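Local coordinates for protein dihydroorotase (Saccharomyces cerevisiae S288C, PDB 6L0J) that catalyses the zinc-dependent ring closure of N-carbamoyl-L-aspartate to (S)-dihydroorotate, the third step of de novo pyrimidine biosynthesis, at residues A[9-14]-A[35-40]; A[102-107]-A[139-144]; A[47-52]-A[75-80]. All coordinates share one frame; numbering follows the deposited sequence.

Contact 1 (A[9-14]-A[35-40]); sequences LTCDMH and VSIAYI. With ZN (zinc ion), chain E.
Cys11 pairs with Ile37 and Asp12 with Ala38 in parallel register, with Asp12 N bonded to Ile37 O at 2.8 Å and Tyr39 N to Asp12 O at 3.0 Å. These are the two strands of a beta-alpha-beta unit whose crossover is helix 20-32, consistent with the TIM-barrel fold of metallo-dependent hydrolases. Thr10 starts the pairing: its O takes Ile37 N at 2.8 Å and, more weakly, Ser36 N, which also makes a weak bond to Thr10 OG1, a hydroxyl paired in addition with Gly34. Cys11 and Ile37 share one face of the sheet, SG lying 3.7 Å from CD1 of Ile37, and Ile309 of helix 300-312 packs against both. Met13, its chain bent at chi2 (-45°), crosses Tyr39 at about a right angle, with SD resting against CB of the tyrosine; the phenol oxygen reaches on to Asn135. On the side of Asp12, CG1 of Val35 lies 3.5 Å from CB of Asp12. The Asp12 carboxylate extends anti to its own N (chi1 180°): OD1 closes an Asx turn by accepting His14 N from above the carboxylate plane, while OD2 is held by Ser257 and Gln280. That turn holds the backbone N of His14, whose ring extends to the metal. Glu179 takes its ND1, and NE2 binds the zinc ion at 2.0 Å.

Contact 2 (A[102-107]-A[139-144]); sequences AGVTTN and EKPSVH. With LMR ((2S)-2-hydroxybutanedioic acid), chain G.
With chi1 at -55°, Val104 sets CG1 beside its own N and turns it onto the 139-144 loop, 3.8 Å from Pro141 CA and 3.9 Å from Glu139 O; in the next residue, chi1 of -170° carries Thr105 OG1 to the malate instead. No hydrogen bond joins the two loops. The valine methyl lies over the backbone of Glu139 and Lys140 and meets Pro141 CG at 4.2 Å, while the same CG touches Ala102 O. This burial covers Glu139 O, which finds no polar partner. The Glu139 carboxylate faces elsewhere, OE1 accepting from His137, a probable zinc ligand. Thr105 OG1 donates a short bond, 2.5 Å, to O1B of the malate, and Thr106 OG1 lies 2.9 Å from O4A of the other carboxylate, so neighbouring threonines address both ends of the diacid. Replacing Thr105 with valine would probably leave O1B without this hydroxyl donor and weaken the hold of loop 102-107 on the ligand. Asn43 and Arg18 also bind the malate. Threonines from a loop reaching over a bound diacid are consistent with the closed, loop-in state of the mobile active-site loop of class II dihydroorotases.

Contact 3 (A[47-52]-A[75-80]); sequences PITTLD and YLSKDL
Ile48 O receives the backbone N-H of Tyr75 at 2.9 Å, a nearly straight bond (172° at the hydrogen) and the one direct hydrogen bond between the two loops. Beside it, Tyr75 swings its ring anti to the backbone N (chi1 -178°) and beneath Pro47. CB of the proline stands over one face of the ring, 3.5 Å from its centroid and 20° off the normal, a CH-pi contact displaced toward the CG and CD2 side of the ring. The ring also meets that of Tyr100, and its hydroxyl is bonded to Asn107 O, so the phenol is fixed at its far end as well as at its face. Segments 47-52 and 75-80 belong to the connections that follow strands 37-40 and 69-71 of the barrel, each leading into a helix; Thr50 is at the N-cap position of helix 51-64. Beyond the tyrosine, Thr49 enters the bend of the second loop. Its CG2 lies 3.7 Å from Tyr75 O and 4.1 Å from Ser77 CB, while CD2 of Leu80 comes within 3.5 Å of Thr49 O. That bend is a type I turn from Ser77 to Leu80, closed by Leu80 N to Ser77 O and reinforced by an ST turn in which Ser77 OG accepts Asp79 N. Two waters bridge Thr49 and Asp79. One donates to Thr49 O at 2.9 Å and weakly to Asp79 O; the other sits 2.6 Å from Thr49 OG1 and donates to Asp79 OD2.

The contacts follow the chain in the order 1, 3, 2, none enclosing another. Strand 37-40 of contact 1 leads into the loop that opens contact 3; their centres are 22 Å apart and their nearest atoms about 6 Å. Contacts 2 and 3 touch directly: Asn107 O in segment 102-107 is 2.9 Å from Tyr75 OH, tying the loop that carries the malate-facing threonines to the 75-80 loop. Contacts 1 and 2 do not meet, their centres 26 Å and their nearest atoms about 8 Å apart, but they converge on the active site. The side chain of His14 is about 4 Å from the bound malate. That of Tyr75 is about 9 Å from the same ligand, linked to the malate-binding loop through Asn107.

Contact 1 (A[9-14]-A[35-40])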
loop_
_atom_site.group_PDB
_atom_site.type_symbol
_atom_site.label_atom_id
_atom_site.label_comp_id
_atom_site.label_asym_id
_atom_site.label_seq_id
_atom_site.Cartn_x
_atom_site.Cartn_y
_atom_site.Cartn_z
ATOM N N LEU A 9 -22.545 -18.332 -23.001
ATOM C CA LEU A 9 -21.156 -18.792 -22.944
ATOM C C LEU A 9 -20.296 -17.675 -22.360
ATOM O O LEU A 9 -19.844 -16.777 -23.076
ATOM C CB LEU A 9 -20.674 -19.196 -24.331
ATOM C CG LEU A 9 -21.442 -20.271 -25.090
ATOM C CD1 LEU A 9 -20.801 -20.480 -26.468
ATOM C CD2 LEU A 9 -21.446 -21.571 -24.303
ATOM N N THR A 10 -20.067 -17.732 -21.054
ATOM C CA THR A 10 -19.343 -16.678 -20.354
ATOM C C THR A 10 -17.843 -16.779 -20.618
ATOM O O THR A 10 -17.295 -17.869 -20.820
ATOM C CB THR A 10 -19.611 -16.768 -18.854
ATOM O OG1 THR A 10 -19.507 -18.136 -18.438
ATOM C CG2 THR A 10 -21.013 -16.235 -18.520
ATOM N N CYS A 11 -17.172 -15.624 -20.570
ATOM C CA CYS A 11 -15.749 -15.492 -20.879
ATOM C C CYS A 11 -15.030 -14.821 -19.728
ATOM O O CYS A 11 -15.457 -13.758 -19.274
ATOM C CB CYS A 11 -15.537 -14.611 -22.129
ATOM S SG CYS A 11 -15.780 -15.427 -23.626
ATOM N N ASP A 12 -13.916 -15.392 -19.300
ATOM C CA ASP A 12 -12.975 -14.706 -18.426
ATOM C C ASP A 12 -11.677 -14.639 -19.223
ATOM O O ASP A 12 -10.971 -15.643 -19.359
ATOM C CB ASP A 12 -12.829 -15.443 -17.086
ATOM C CG ASP A 12 -11.858 -14.771 -16.132
ATOM O OD1 ASP A 12 -11.166 -13.808 -16.520
ATOM O OD2 ASP A 12 -11.772 -15.227 -14.966
ATOM N N MET A 13 -11.346 -13.458 -19.756
ATOM C CA MET A 13 -10.190 -13.361 -20.641
ATOM C C MET A 13 -8.901 -12.993 -19.918
ATOM O O MET A 13 -7.990 -12.438 -20.551
ATOM C CB MET A 13 -10.476 -12.368 -21.766
ATOM C CG MET A 13 -11.620 -12.810 -22.685
ATOM S SD MET A 13 -11.511 -14.556 -23.175
ATOM C CE MET A 13 -12.590 -14.565 -24.612
ATOM N N HIS A 14 -8.771 -13.309 -18.623
ATOM C CA HIS A 14 -7.497 -13.070 -17.924
ATOM C C HIS A 14 -7.445 -13.993 -16.698
ATOM O O HIS A 14 -7.863 -13.605 -15.608
ATOM C CB HIS A 14 -7.341 -11.606 -17.537
ATOM C CG HIS A 14 -5.957 -11.243 -17.065
ATOM N ND1 HIS A 14 -5.324 -10.071 -17.430
ATOM C CD2 HIS A 14 -5.083 -11.911 -16.276
ATOM C CE1 HIS A 14 -4.123 -10.028 -16.872
ATOM N NE2 HIS A 14 -3.957 -11.131 -16.161
ATOM N N VAL A 35 -17.723 -19.530 -15.386
ATOM C CA VAL A 35 -17.025 -19.121 -16.592
ATOM C C VAL A 35 -16.901 -20.333 -17.497
ATOM O O VAL A 35 -16.439 -21.395 -17.060
ATOM C CB VAL A 35 -15.644 -18.524 -16.264
ATOM C CG1 VAL A 35 -14.851 -18.283 -17.550
ATOM C CG2 VAL A 35 -15.795 -17.220 -15.449
ATOM N N SER A 36 -17.292 -20.167 -18.758
ATOM C CA SER A 36 -17.178 -21.202 -19.776
ATOM C C SER A 36 -15.844 -21.152 -20.524
ATOM O O SER A 36 -15.271 -22.204 -20.824
ATOM C CB SER A 36 -18.348 -21.066 -20.764
ATOM O OG SER A 36 -18.220 -21.985 -21.829
ATOM N N ILE A 37 -15.352 -19.949 -20.851
ATOM C CA ILE A 37 -14.153 -19.751 -21.663
ATOM C C ILE A 37 -13.124 -18.969 -20.846
ATOM O O ILE A 37 -13.451 -17.935 -20.255
ATOM C CB ILE A 37 -14.479 -19.020 -22.981
ATOM C CG1 ILE A 37 -15.572 -19.766 -23.763
ATOM C CG2 ILE A 37 -13.229 -18.880 -23.850
ATOM C CD1 ILE A 37 -16.331 -18.889 -24.732
ATOM N N ALA A 38 -11.877 -19.443 -20.841
ATOM C CA ALA A 38 -10.801 -18.813 -20.081
ATOM C C ALA A 38 -9.580 -18.571 -20.964
ATOM O O ALA A 38 -9.132 -19.474 -21.679
ATOM C CB ALA A 38 -10.393 -19.676 -18.883
ATOM N N TYR A 39 -9.041 -17.356 -20.913
ATOM C CA TYR A 39 -7.772 -17.048 -21.562
ATOM C C TYR A 39 -6.671 -17.204 -20.518
ATOM O O TYR A 39 -6.652 -16.470 -19.522
ATOM C CB TYR A 39 -7.797 -15.642 -22.159
ATOM C CG TYR A 39 -6.564 -15.265 -22.974
ATOM C CD1 TYR A 39 -6.362 -15.785 -24.261
ATOM C CD2 TYR A 39 -5.627 -14.368 -22.478
ATOM C CE1 TYR A 39 -5.251 -15.424 -25.018
ATOM C CE2 TYR A 39 -4.492 -13.999 -23.239
ATOM C CZ TYR A 39 -4.318 -14.538 -24.506
ATOM O OH TYR A 39 -3.219 -14.182 -25.276
ATOM N N ILE A 40 -5.757 -18.151 -20.758
ATOM C CA ILE A 40 -4.799 -18.617 -19.762
ATOM C C ILE A 40 -3.485 -17.865 -19.910
ATOM O O ILE A 40 -2.804 -17.991 -20.932
ATOM C CB ILE A 40 -4.566 -20.131 -19.901
ATOM C CG1 ILE A 40 -5.891 -20.900 -19.750
ATOM C CG2 ILE A 40 -3.516 -20.611 -18.898
ATOM C CD1 ILE A 40 -6.588 -20.696 -18.426
HETATM ZN ZN ZN E . -2.626 -11.388 -14.671
#

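Contact 2 (A[102-107]-A[139-144])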
loop_
_atom_site.group_PDB
_atom_site.type_symbol
_atom_site.label_atom_id
_atom_site.label_comp_id
_atom_site.label_asym_id
_atom_site.label_seq_id
_atom_site.Cartn_x
_atom_site.Cartn_y
_atom_site.Cartn_z
ATOM N N ALA A 102 9.480 -5.875 -17.305
ATOM C CA ALA A 102 10.362 -6.554 -16.355
ATOM C C ALA A 102 10.248 -5.959 -14.949
ATOM O O ALA A 102 10.369 -4.745 -14.763
ATOM C CB ALA A 102 11.812 -6.484 -16.838
ATOM N N GLY A 103 9.985 -6.830 -13.961
ATOM C CA GLY A 103 9.968 -6.464 -12.559
ATOM C C GLY A 103 8.630 -6.005 -11.986
ATOM O O GLY A 103 8.522 -5.873 -10.761
ATOM N N VAL A 104 7.600 -5.764 -12.811
ATOM C CA VAL A 104 6.419 -5.092 -12.269
ATOM C C VAL A 104 5.428 -6.041 -11.604
ATOM O O VAL A 104 4.533 -5.563 -10.886
ATOM C CB VAL A 104 5.653 -4.252 -13.321
ATOM C CG1 VAL A 104 6.584 -3.232 -13.995
ATOM C CG2 VAL A 104 4.980 -5.127 -14.369
ATOM N N THR A 105 5.535 -7.354 -11.811
ATOM C CA THR A 105 4.540 -8.235 -11.190
ATOM C C THR A 105 5.066 -9.669 -11.097
ATOM O O THR A 105 6.238 -9.947 -11.378
ATOM C CB THR A 105 3.209 -8.174 -11.949
ATOM O OG1 THR A 105 2.201 -8.849 -11.183
ATOM C CG2 THR A 105 3.339 -8.806 -13.342
ATOM N N THR A 106 4.182 -10.577 -10.679
ATOM C CA THR A 106 4.538 -11.977 -10.450
ATOM C C THR A 106 5.200 -12.602 -11.673
ATOM O O THR A 106 4.645 -12.573 -12.772
ATOM C CB THR A 106 3.283 -12.776 -10.105
ATOM O OG1 THR A 106 2.648 -12.201 -8.946
ATOM C CG2 THR A 106 3.643 -14.263 -9.868
ATOM N N ASN A 107 6.386 -13.184 -11.471
ATOM C CA ASN A 107 7.067 -13.943 -12.520
ATOM C C ASN A 107 7.330 -13.075 -13.744
ATOM O O ASN A 107 7.180 -13.523 -14.881
ATOM C CB ASN A 107 6.273 -15.194 -12.920
ATOM C CG ASN A 107 6.224 -16.241 -11.810
ATOM O OD1 ASN A 107 7.031 -16.207 -10.892
ATOM N ND2 ASN A 107 5.270 -17.174 -11.895
ATOM N N GLU A 139 2.146 -1.340 -17.289
ATOM C CA GLU A 139 2.732 -0.545 -16.219
ATOM C C GLU A 139 4.193 -0.310 -16.550
ATOM O O GLU A 139 4.901 -1.252 -16.909
ATOM C CB GLU A 139 2.638 -1.245 -14.864
ATOM C CG GLU A 139 1.258 -1.195 -14.207
ATOM C CD GLU A 139 1.323 -1.619 -12.742
ATOM O OE1 GLU A 139 1.417 -2.842 -12.482
ATOM O OE2 GLU A 139 1.302 -0.728 -11.855
ATOM N N LYS A 140 4.636 0.910 -16.422
ATOM C CA LYS A 140 6.061 1.164 -16.575
ATOM C C LYS A 140 6.802 0.794 -15.289
ATOM O O LYS A 140 6.315 1.080 -14.188
ATOM C CB LYS A 140 6.310 2.633 -16.899
ATOM C CG LYS A 140 5.848 3.075 -18.300
ATOM C CD LYS A 140 6.804 2.592 -19.372
ATOM C CE LYS A 140 6.622 3.338 -20.694
ATOM N NZ LYS A 140 7.420 4.607 -20.731
ATOM N N PRO A 141 7.976 0.165 -15.398
ATOM C CA PRO A 141 8.787 -0.086 -14.199
ATOM C C PRO A 141 9.077 1.213 -13.454
ATOM O O PRO A 141 9.228 2.284 -14.051
ATOM C CB PRO A 141 10.072 -0.717 -14.758
ATOM C CG PRO A 141 9.672 -1.293 -16.094
ATOM C CD PRO A 141 8.614 -0.348 -16.623
ATOM N N SER A 142 9.131 1.112 -12.133
ATOM C CA SER A 142 9.304 2.295 -11.302
ATOM C C SER A 142 10.688 2.913 -11.506
ATOM O O SER A 142 11.685 2.213 -11.702
ATOM C CB SER A 142 9.083 1.949 -9.830
ATOM O OG SER A 142 7.692 1.874 -9.534
ATOM N N VAL A 143 10.725 4.243 -11.498
ATOM C CA VAL A 143 11.946 5.029 -11.633
ATOM C C VAL A 143 11.836 6.145 -10.607
ATOM O O VAL A 143 11.003 7.044 -10.761
ATOM C CB VAL A 143 12.130 5.626 -13.040
ATOM C CG1 VAL A 143 13.548 6.143 -13.203
ATOM C CG2 VAL A 143 11.780 4.629 -14.154
ATOM N N HIS A 144 12.668 6.102 -9.565
ATOM C CA HIS A 144 12.612 7.141 -8.545
ATOM C C HIS A 144 13.840 8.027 -8.533
ATOM O O HIS A 144 13.788 9.122 -7.956
ATOM C CB HIS A 144 12.353 6.520 -7.171
ATOM C CG HIS A 144 10.917 6.152 -6.993
ATOM N ND1 HIS A 144 10.491 4.850 -6.850
ATOM C CD2 HIS A 144 9.799 6.913 -7.038
ATOM C CE1 HIS A 144 9.173 4.833 -6.763
ATOM N NE2 HIS A 144 8.729 6.072 -6.874
HETATM C C1 LMR G . -0.547 -10.023 -12.593
HETATM O O1A LMR G . -1.443 -10.120 -13.485
HETATM O O1B LMR G . 0.081 -8.946 -12.543
HETATM C C2 LMR G . -0.127 -11.134 -11.591
HETATM O O2 LMR G . -0.262 -10.867 -10.187
HETATM C C3 LMR G . -0.926 -12.375 -11.776
HETATM C C4 LMR G . -0.019 -13.370 -11.067
HETATM O O4A LMR G . 0.175 -13.357 -9.799
HETATM O O4B LMR G . 0.548 -14.160 -11.827
#

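Contact 3 (A[47-52]-A[75-80])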
loop_
_atom_site.group_PDB
_atom_site.type_symbol
_atom_site.label_atom_id
_atom_site.label_comp_id
_atom_site.label_asym_id
_atom_site.label_seq_id
_atom_site.Cartn_x
_atom_site.Cartn_y
_atom_site.Cartn_z
ATOM N N PRO A 47 8.492 -19.304 -17.728
ATOM C CA PRO A 47 7.339 -18.892 -18.541
ATOM C C PRO A 47 7.129 -19.782 -19.756
ATOM O O PRO A 47 8.036 -20.463 -20.234
ATOM C CB PRO A 47 7.707 -17.470 -18.979
ATOM C CG PRO A 47 9.189 -17.412 -18.883
ATOM C CD PRO A 47 9.528 -18.258 -17.686
ATOM N N ILE A 48 5.907 -19.739 -20.280
ATOM C CA ILE A 48 5.556 -20.501 -21.478
ATOM C C ILE A 48 6.070 -19.718 -22.687
ATOM O O ILE A 48 5.501 -18.690 -23.068
ATOM C CB ILE A 48 4.052 -20.751 -21.573
ATOM C CG1 ILE A 48 3.531 -21.378 -20.287
ATOM C CG2 ILE A 48 3.734 -21.627 -22.807
ATOM C CD1 ILE A 48 2.035 -21.342 -20.194
ATOM N N THR A 49 7.170 -20.187 -23.281
ATOM C CA THR A 49 7.731 -19.575 -24.477
ATOM C C THR A 49 8.004 -20.594 -25.573
ATOM O O THR A 49 8.648 -20.254 -26.574
ATOM C CB THR A 49 9.022 -18.816 -24.159
ATOM O OG1 THR A 49 10.046 -19.742 -23.777
ATOM C CG2 THR A 49 8.799 -17.794 -23.033
ATOM N N THR A 50 7.539 -21.832 -25.422
ATOM C CA THR A 50 7.796 -22.848 -26.430
ATOM C C THR A 50 6.502 -23.561 -26.780
ATOM O O THR A 50 5.613 -23.712 -25.945
ATOM C CB THR A 50 8.841 -23.875 -25.963
ATOM O OG1 THR A 50 8.330 -24.586 -24.840
ATOM C CG2 THR A 50 10.130 -23.205 -25.565
ATOM N N LEU A 51 6.432 -24.020 -28.029
ATOM C CA LEU A 51 5.243 -24.697 -28.542
ATOM C C LEU A 51 4.908 -25.955 -27.746
ATOM O O LEU A 51 3.752 -26.182 -27.371
ATOM C CB LEU A 51 5.465 -25.039 -30.011
ATOM C CG LEU A 51 4.272 -25.707 -30.678
ATOM C CD1 LEU A 51 3.071 -24.830 -30.501
ATOM C CD2 LEU A 51 4.589 -25.920 -32.153
ATOM N N ASP A 52 5.912 -26.788 -27.472
ATOM C CA ASP A 52 5.652 -28.039 -26.766
ATOM C C ASP A 52 5.039 -27.792 -25.384
ATOM O O ASP A 52 4.103 -28.489 -24.974
ATOM C CB ASP A 52 6.944 -28.843 -26.646
ATOM C CG ASP A 52 6.760 -30.082 -25.817
ATOM O OD1 ASP A 52 6.415 -31.161 -26.376
ATOM O OD2 ASP A 52 6.906 -29.951 -24.586
ATOM N N TYR A 75 4.354 -16.074 -23.416
ATOM C CA TYR A 75 4.960 -14.982 -22.659
ATOM C C TYR A 75 5.935 -14.241 -23.580
ATOM O O TYR A 75 6.836 -14.865 -24.152
ATOM C CB TYR A 75 5.657 -15.605 -21.452
ATOM C CG TYR A 75 6.352 -14.739 -20.410
ATOM C CD1 TYR A 75 7.607 -14.192 -20.646
ATOM C CD2 TYR A 75 5.810 -14.607 -19.133
ATOM C CE1 TYR A 75 8.279 -13.456 -19.656
ATOM C CE2 TYR A 75 6.478 -13.890 -18.128
ATOM C CZ TYR A 75 7.701 -13.317 -18.398
ATOM O OH TYR A 75 8.335 -12.594 -17.405
ATOM N N LEU A 76 5.733 -12.924 -23.755
ATOM C CA LEU A 76 6.581 -12.142 -24.657
ATOM C C LEU A 76 8.006 -12.128 -24.128
ATOM O O LEU A 76 8.267 -11.618 -23.035
ATOM C CB LEU A 76 6.068 -10.704 -24.794
ATOM C CG LEU A 76 6.863 -9.861 -25.791
ATOM C CD1 LEU A 76 6.834 -10.505 -27.189
ATOM C CD2 LEU A 76 6.349 -8.408 -25.831
ATOM N N SER A 77 8.933 -12.674 -24.910
ATOM C CA SER A 77 10.297 -12.812 -24.446
ATOM C C SER A 77 11.228 -12.811 -25.645
ATOM O O SER A 77 10.811 -13.062 -26.781
ATOM C CB SER A 77 10.468 -14.107 -23.636
ATOM O OG SER A 77 11.777 -14.590 -23.762
ATOM N N LYS A 78 12.508 -12.543 -25.378
ATOM C CA LYS A 78 13.485 -12.539 -26.464
ATOM C C LYS A 78 13.669 -13.920 -27.082
ATOM O O LYS A 78 14.171 -14.017 -28.203
ATOM C CB LYS A 78 14.830 -11.995 -25.963
ATOM C CG LYS A 78 14.878 -10.469 -25.939
ATOM C CD LYS A 78 16.289 -9.914 -25.769
ATOM C CE LYS A 78 16.237 -8.403 -25.594
ATOM N NZ LYS A 78 15.209 -7.832 -26.515
ATOM N N ASP A 79 13.260 -14.987 -26.388
ATOM C CA ASP A 79 13.326 -16.324 -26.969
ATOM C C ASP A 79 12.315 -16.533 -28.087
ATOM O O ASP A 79 12.504 -17.433 -28.907
ATOM C CB ASP A 79 13.111 -17.386 -25.892
ATOM C CG ASP A 79 14.253 -17.433 -24.882
ATOM O OD1 ASP A 79 15.208 -16.636 -25.008
ATOM O OD2 ASP A 79 14.203 -18.273 -23.963
ATOM N N LEU A 80 11.249 -15.739 -28.141
ATOM C CA LEU A 80 10.281 -15.877 -29.221
ATOM C C LEU A 80 10.867 -15.364 -30.531
ATOM O O LEU A 80 11.646 -14.410 -30.554
ATOM C CB LEU A 80 9.009 -15.105 -28.899
ATOM C CG LEU A 80 8.205 -15.508 -27.676
ATOM C CD1 LEU A 80 6.932 -14.703 -27.671
ATOM C CD2 LEU A 80 7.902 -17.019 -27.661
HETATM O O HOH W 1 11.266 -20.426 -27.825
HETATM O O HOH W 2 12.021 -20.292 -25.313
#